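Side-chain contacts in cyclase (Uncultured organism, PDB 5IBZ), which is probably an arylformamidase-type hydrolase of the cyclase family, and binds acetylphosphate in a pocket lined by histidine, arginine and acidic side chains: residues H268-L271 with L272-G276; P107-G110 with S111-D115. All coordinates share one frame; numbering follows the deposited sequence.

Contact 1 (H268-L271 with L272-G276); sequences HGNL and LRDLG. With UVW (acetylphosphate), chain F.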
loop_
_atom_site.group_PDB
_atom_site.type_symbol
_atom_site.label_atom_id
_atom_site.label_comp_id
_atom_site.label_asym_id
_atom_site.label_seq_id
_atom_site.Cartn_x
_atom_site.Cartn_y
_atom_site.Cartn_z
ATOM N N HIS B 268 10.464 27.453 2.520
ATOM C CA HIS B 268 9.228 26.673 2.537
ATOM C C HIS B 268 8.101 27.443 3.206
ATOM O O HIS B 268 6.988 27.547 2.688
ATOM C CB HIS B 268 9.421 25.369 3.300
ATOM C CG HIS B 268 9.976 24.267 2.469
ATOM N ND1 HIS B 268 11.313 24.184 2.151
ATOM C CD2 HIS B 268 9.380 23.203 1.886
ATOM C CE1 HIS B 268 11.515 23.113 1.408
ATOM N NE2 HIS B 268 10.359 22.500 1.232
ATOM N N GLY B 269 8.402 27.970 4.378
ATOM C CA GLY B 269 7.421 28.703 5.150
ATOM C C GLY B 269 6.951 29.944 4.429
ATOM O O GLY B 269 5.745 30.211 4.337
ATOM N N ASN B 270 7.895 30.733 3.925
ATOM C CA ASN B 270 7.535 31.977 3.260
ATOM C C ASN B 270 6.757 31.703 1.969
ATOM O O ASN B 270 5.770 32.373 1.699
ATOM C CB ASN B 270 8.775 32.821 2.942
ATOM C CG ASN B 270 9.427 33.433 4.182
ATOM O OD1 ASN B 270 10.634 33.653 4.199
ATOM N ND2 ASN B 270 8.638 33.730 5.196
ATOM N N LEU B 271 7.192 30.730 1.161
ATOM C CA LEU B 271 6.474 30.495 -0.085
ATOM C C LEU B 271 5.082 29.925 0.151
ATOM O O LEU B 271 4.089 30.450 -0.353
ATOM C CB LEU B 271 7.248 29.561 -1.002
ATOM C CG LEU B 271 8.532 30.145 -1.592
ATOM C CD1 LEU B 271 9.133 29.137 -2.578
ATOM C CD2 LEU B 271 8.354 31.494 -2.247
ATOM N N LEU B 272 4.991 28.845 0.918
ATOM C CA LEU B 272 3.697 28.175 1.074
ATOM C C LEU B 272 2.706 28.964 1.915
ATOM O O LEU B 272 1.590 29.222 1.474
ATOM C CB LEU B 272 3.903 26.795 1.689
ATOM C CG LEU B 272 4.694 25.840 0.772
ATOM C CD1 LEU B 272 5.054 24.590 1.538
ATOM C CD2 LEU B 272 3.975 25.479 -0.514
ATOM N N ARG B 273 3.120 29.358 3.113
ATOM C CA ARG B 273 2.235 30.094 4.011
ATOM C C ARG B 273 2.067 31.567 3.665
ATOM O O ARG B 273 0.943 32.058 3.605
ATOM C CB ARG B 273 2.726 29.981 5.453
ATOM C CG ARG B 273 1.915 30.803 6.427
ATOM C CD ARG B 273 2.592 30.838 7.747
ATOM N NE ARG B 273 1.780 31.416 8.797
ATOM C CZ ARG B 273 1.800 32.684 9.179
ATOM N NH1 ARG B 273 2.561 33.573 8.548
ATOM N NH2 ARG B 273 1.033 33.079 10.195
ATOM N N ASP B 274 3.165 32.293 3.488
ATOM C CA ASP B 274 3.043 33.733 3.369
ATOM C C ASP B 274 2.579 34.145 1.959
ATOM O O ASP B 274 1.693 34.997 1.830
ATOM C CB ASP B 274 4.373 34.406 3.733
ATOM C CG ASP B 274 4.769 34.180 5.185
ATOM O OD1 ASP B 274 3.870 34.063 6.029
ATOM O OD2 ASP B 274 5.981 34.122 5.481
ATOM N N LEU B 275 3.182 33.579 0.913
ATOM C CA LEU B 275 2.841 33.965 -0.468
ATOM C C LEU B 275 1.776 33.102 -1.149
ATOM O O LEU B 275 1.162 33.530 -2.141
ATOM C CB LEU B 275 4.101 33.943 -1.342
ATOM C CG LEU B 275 5.275 34.819 -0.911
ATOM C CD1 LEU B 275 6.343 34.817 -2.010
ATOM C CD2 LEU B 275 4.841 36.225 -0.581
ATOM N N GLY B 276 1.565 31.888 -0.650
ATOM C CA GLY B 276 0.674 30.960 -1.317
ATOM C C GLY B 276 1.221 30.527 -2.676
ATOM O O GLY B 276 0.466 30.252 -3.613
HETATM C C1 UVW F . 11.521 17.960 3.173
HETATM O O1 UVW F . 10.851 17.001 3.355
HETATM C C1M UVW F . 12.752 18.210 4.040
HETATM O O2 UVW F . 11.209 18.878 2.166
HETATM P P UVW F . 9.836 18.803 1.265
HETATM O O1P UVW F . 8.623 18.581 2.138
HETATM O O2P UVW F . 9.744 20.130 0.547
HETATM O O3P UVW F . 9.900 17.693 0.248
#

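Contact 2 (P107-G110 with S111-D115); sequences PLQG and STQWD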
loop_
_atom_site.group_PDB
_atom_site.type_symbol
_atom_site.label_atom_id
_atom_site.label_comp_id
_atom_site.label_asym_id
_atom_site.label_seq_id
_atom_site.Cartn_x
_atom_site.Cartn_y
_atom_site.Cartn_z
ATOM N N PRO B 107 4.318 7.610 -1.520
ATOM C CA PRO B 107 4.095 8.929 -0.964
ATOM C C PRO B 107 3.718 9.893 -2.072
ATOM O O PRO B 107 4.290 9.832 -3.163
ATOM C CB PRO B 107 5.457 9.307 -0.357
ATOM C CG PRO B 107 6.346 8.127 -0.514
ATOM C CD PRO B 107 5.756 7.301 -1.620
ATOM N N LEU B 108 2.797 10.797 -1.803
ATOM C CA LEU B 108 2.466 11.799 -2.797
ATOM C C LEU B 108 3.586 12.828 -2.901
ATOM O O LEU B 108 3.616 13.589 -3.855
ATOM C CB LEU B 108 1.115 12.449 -2.469
ATOM C CG LEU B 108 -0.049 11.462 -2.476
ATOM C CD1 LEU B 108 -1.375 12.184 -2.179
ATOM C CD2 LEU B 108 -0.177 10.724 -3.799
ATOM N N GLN B 109 4.512 12.815 -1.940
ATOM C CA GLN B 109 5.744 13.606 -2.012
ATOM C C GLN B 109 6.922 12.706 -2.394
ATOM O O GLN B 109 8.074 13.009 -2.069
ATOM C CB GLN B 109 6.047 14.301 -0.661
ATOM C CG GLN B 109 5.034 15.346 -0.202
ATOM C CD GLN B 109 3.695 14.766 0.241
ATOM O OE1 GLN B 109 3.641 13.894 1.097
ATOM N NE2 GLN B 109 2.613 15.210 -0.414
ATOM N N GLY B 110 6.634 11.581 -3.040
ATOM C CA GLY B 110 7.642 10.558 -3.253
ATOM C C GLY B 110 8.330 10.548 -4.607
ATOM O O GLY B 110 9.180 9.703 -4.839
ATOM N N SER B 111 7.976 11.486 -5.479
ATOM C CA SER B 111 8.498 11.524 -6.841
ATOM C C SER B 111 8.420 12.961 -7.362
ATOM O O SER B 111 8.275 13.891 -6.582
ATOM C CB SER B 111 7.725 10.554 -7.744
ATOM O OG SER B 111 8.397 10.323 -8.971
ATOM N N THR B 112 8.519 13.158 -8.674
ATOM C CA THR B 112 8.200 14.452 -9.270
ATOM C C THR B 112 6.857 14.916 -8.707
ATOM O O THR B 112 5.889 14.163 -8.715
ATOM C CB THR B 112 8.153 14.348 -10.799
ATOM O OG1 THR B 112 9.425 13.865 -11.270
ATOM C CG2 THR B 112 7.809 15.676 -11.418
ATOM N N GLN B 113 6.801 16.150 -8.218
ATOM C CA GLN B 113 5.663 16.562 -7.405
ATOM C C GLN B 113 5.378 18.046 -7.433
ATOM O O GLN B 113 6.273 18.864 -7.695
ATOM C CB GLN B 113 5.898 16.148 -5.941
ATOM C CG GLN B 113 6.986 16.968 -5.234
ATOM C CD GLN B 113 7.431 16.335 -3.937
ATOM O OE1 GLN B 113 7.083 16.771 -2.844
ATOM N NE2 GLN B 113 8.159 15.262 -4.064
ATOM N N TRP B 114 4.123 18.365 -7.130
ATOM C CA TRP B 114 3.736 19.669 -6.571
ATOM C C TRP B 114 3.411 19.462 -5.104
ATOM O O TRP B 114 2.789 18.456 -4.739
ATOM C CB TRP B 114 2.498 20.272 -7.222
ATOM C CG TRP B 114 2.678 20.913 -8.531
ATOM C CD1 TRP B 114 2.070 20.549 -9.684
ATOM C CD2 TRP B 114 3.477 22.061 -8.845
ATOM N NE1 TRP B 114 2.433 21.391 -10.703
ATOM C CE2 TRP B 114 3.299 22.328 -10.220
ATOM C CE3 TRP B 114 4.325 22.877 -8.113
ATOM C CZ2 TRP B 114 3.947 23.359 -10.867
ATOM C CZ3 TRP B 114 4.952 23.922 -8.751
ATOM C CH2 TRP B 114 4.769 24.148 -10.123
ATOM N N ASP B 115 3.789 20.437 -4.293
ATOM C CA ASP B 115 3.362 20.509 -2.902
ATOM C C ASP B 115 2.269 21.535 -2.804
ATOM O O ASP B 115 2.422 22.657 -3.287
ATOM C CB ASP B 115 4.524 20.880 -2.002
ATOM C CG ASP B 115 5.665 19.880 -2.102
ATOM O OD1 ASP B 115 5.408 18.704 -2.460
ATOM O OD2 ASP B 115 6.823 20.279 -1.848
HETATM O O HOH W 1 5.291 12.600 -6.115
HETATM O O HOH W 2 3.569 16.299 -2.969
#

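Contact 1 (H268-L271 with L272-G276)
The amide of Asn270 and the carboxylate of Asp274, one helical turn apart, are joined by a short hydrogen bond. ND2 donates to OD2 over 2.7 Å, the oxygen lies close to the amide plane, and the bond meets it almost along its own C-O direction, although the two planes are twisted 32° apart. With CG of Asp274 anti to its carbonyl carbon (chi1 -64°), the carboxylate swings back along the helix to Asn270. Its other oxygen, OD1, takes the NH1 of Arg273 at 2.9 Å in a salt bridge lying near the guanidinium plane, so the carboxylate is gripped from both oxygens and is unlikely to turn. The imidazole of His268 meets the ligand at its edge: NE2 donates in the ring plane to O2P of the acetylphosphate, a short 2.5 Å bond. The ring's other nitrogen, ND1, is hydrogen-bonded to Glu253, and the two bonds, one at each nitrogen, fix the rotation of the ring.

Beneath these groups the backbone changes its winding. Leu272 N bonds to His268 O at 3.0 Å in the ordinary alpha pattern, whereas Leu275 N reaches five residues back to Asn270 O, also 3.0 Å, in a pi-type turn. Leu271 CD2 and Leu275 CD1 pack 3.9 Å apart along one side, and the chain leaves the helix at Gly276 with positive phi.

Helix 266-275 lies between several elements. Leu271 and Leu275 press on helix 233-239, while His268, Leu271 and Leu272 rest on Ile279 of strand 278-281 in the mixed sheet. The charged side of the turn faces Tyr122, which makes a cation-pi contact with Arg273.

Contact 2 (P107-G110 with S111-D115)
This is a local turn contact, in which the side chain of Gln113 folds back on the loop joining strand 97-107 to strand 113-115. Pro107 to Gly110 form a type I beta turn, closed by Gly110 N on Pro107 O. Gln113 then lays its amide against the end of that turn. Its NE2 donates to Ser111 O at 2.9 Å, in the carbonyl plane and close to its own amide plane, and makes a second, weak bond of 3.0 Å to Gln109 O.

The torsions account for this reach: CG of Gln113 takes the crowded position between backbone N and carbonyl carbon (chi1 71°), and the chain runs out straight beyond it. OE1 thus comes to lie against the aliphatic root of Gln109, 3.5 Å from its CB. The two glutamine chains cross at about a right angle with amide planes 70° apart, and they do not pair head to head; the OE1 of Gln109 instead bonds to Asp102 N of the second subunit.

Two waters fill in the polar network. Water 1 donates to Leu108 O and to Thr112 O, 3.1 Å away, and accepts a weak bond from Ser111 N. Water 2 takes the NE2 of Gln109 at 2.9 Å and sits beside Leu108 O and Trp114 O. With an alanine at Gln113, the carbonyls of Gln109 and Ser111 would probably lose the donor they share, and a gap would be likely to open beside CB of Gln109.

Chemically, one buried amide bridges two carbonyls of the loop, one of them weakly. Side-chain and water bonds add to the turn's own backbone bond, and together they probably hold the loop, close beside Asp115 of the ligand pocket.

Contact 1 and contact 2 reach the acetylphosphate pocket from different parts of the fold. Their centres are 18 Å apart, yet each supplies one pocket residue: His268 from helix 266-275 bonds to the phosphate, and Asp115, at the end of the 111-115 segment, has its side chain about 4 Å from the ligand. Arg69 and His119 also hydrogen-bond to the ligand, with Glu281 and Ile250 completing the pocket. Strand 278-281 joins the two, since it pairs with strand 113-115 and carries Ile279, which touches both His268 and Asp115. Direct contact is slight, with Leu272 CD2 packing 4.3 Å from Asp115 O.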